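Local coordinates for uncharacterized protein MG296 homolog (Mycoplasma pneumoniae, PDB 2I15), which is of unknown function but is an all-helical protein of the Mg296 family, at the interface of chains A and B. Coordinates in Å, arbitrary orientation; residue numbers count along the deposited sequence, not the author numbering. Chains: chain A/B, Hypothetical protein MG296 homolog.

The interface of chains A and B. Residues chain A 72-73, 75-76, 95; chain B 7-8, 11.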
# COMPACT_ATOMS: atom_id res chain seq x y z
N SER A 72 -1.80 -12.91 12.08
CA SER A 72 -0.38 -13.10 12.32
C SER A 72 0.11 -14.43 11.79
O SER A 72 1.20 -14.51 11.23
CB SER A 72 -0.10 -12.99 13.82
OG SER A 72 1.14 -12.35 14.06
N GLU A 73 -0.68 -15.47 11.96
CA GLU A 73 -0.30 -16.80 11.53
C GLU A 73 -0.25 -16.92 10.01
O GLU A 73 0.66 -17.53 9.46
CB GLU A 73 -1.27 -17.84 12.11
CG GLU A 73 -0.64 -19.16 12.56
CD GLU A 73 -0.68 -20.25 11.49
OE1 GLU A 73 -1.72 -20.36 10.80
OE2 GLU A 73 0.31 -21.00 11.36
N VAL A 75 0.29 -14.50 7.77
CA VAL A 75 1.29 -13.65 7.11
C VAL A 75 2.73 -14.02 7.43
O VAL A 75 3.62 -13.67 6.67
CB VAL A 75 1.11 -12.16 7.45
CG1 VAL A 75 -0.27 -11.68 7.03
CG2 VAL A 75 1.34 -11.93 8.94
N LYS A 76 2.95 -14.71 8.55
CA LYS A 76 4.30 -15.09 8.94
C LYS A 76 4.83 -16.21 8.06
O LYS A 76 5.09 -17.31 8.53
CB LYS A 76 4.35 -15.57 10.40
CG LYS A 76 3.44 -16.76 10.67
CD LYS A 76 4.06 -17.70 11.69
CE LYS A 76 3.14 -18.89 11.93
NZ LYS A 76 3.05 -19.24 13.38
N CYS A 95 6.50 -9.67 6.02
CA CYS A 95 5.51 -10.34 6.86
C CYS A 95 4.76 -9.32 7.73
O CYS A 95 3.55 -9.40 7.90
CB CYS A 95 6.18 -11.37 7.77
SG CYS A 95 7.06 -12.67 6.89
N MET B 7 6.99 -18.27 15.58
CA MET B 7 6.58 -17.02 14.89
C MET B 7 7.61 -15.92 15.11
O MET B 7 8.13 -15.75 16.22
CB MET B 7 5.23 -16.54 15.41
CG MET B 7 4.75 -15.26 14.73
SD MET B 7 3.45 -14.40 15.67
CE MET B 7 1.98 -15.35 15.12
N LYS B 8 7.89 -15.17 14.05
CA LYS B 8 8.86 -14.08 14.09
C LYS B 8 8.57 -13.13 15.24
O LYS B 8 7.42 -12.80 15.52
CB LYS B 8 8.83 -13.31 12.76
CG LYS B 8 8.79 -14.21 11.54
CD LYS B 8 8.26 -13.47 10.33
CE LYS B 8 9.36 -12.82 9.54
NZ LYS B 8 10.11 -13.85 8.79
N LEU B 11 6.89 -9.84 14.26
CA LEU B 11 5.48 -10.03 13.96
C LEU B 11 4.74 -10.03 15.27
O LEU B 11 3.87 -9.19 15.52
CB LEU B 11 5.26 -11.37 13.24
CG LEU B 11 4.37 -11.39 11.99
CD1 LEU B 11 3.43 -12.57 12.06
CD2 LEU B 11 3.58 -10.10 11.86
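B:Leu11, in the first turn of helix 9-23, pushes its CD1 methyl against the C-terminal end of helix 57-75 of chain A, where A:Ser72 and A:Val75, with A:Lys76 just beyond the helix, receive it. The contact is mainly apolar. CG2 of A:Val75 lies 3.8 Å from CD1 of B:Leu11, the two branched side chains meeting at a slant, and CB of A:Lys76 touches the same methyl at 3.6 Å. A branched leucine suits this place because its second methyl, CD2, also lies near CG2 of A:Val75, at 4.1 Å.

B:Met7, the first modelled residue of chain B, covers the neighbouring edge of the helix. Its CG points away from the backbone N (chi1 -180°), extending the side chain towards chain A, and a bend at chi3 (-82°) turns the terminal methyl onto A:Ser72, with CE 3.4 Å from CB. The short serine lets the thioether come close over the helix, and methionine's unbranched chain can bend to fit there. Further back, the methylene CD of A:Lys76 passes 4.0 Å from CG of B:Met7, the two side chains crossing at about a right angle. Lysine thus offers its aliphatic stem to the partner while its terminal amine, NZ, forms a long salt bridge of 3.8 Å to OE2 of A:Glu73 within chain A; the glutamate is poorly ordered, so this link probably restrains the lysine only loosely.

On another side of B:Leu11, SG of A:Cys95 on helix 92-113 makes a weak hydrogen bond to O of A:Val75, which may help link the end of helix 57-75 to helix 92-113. This chain pairing may not be the biological one. Across the interface, the polarisable SG of A:Cys95 packs against the aliphatic part of B:Lys8, 3.5 Å from its CE.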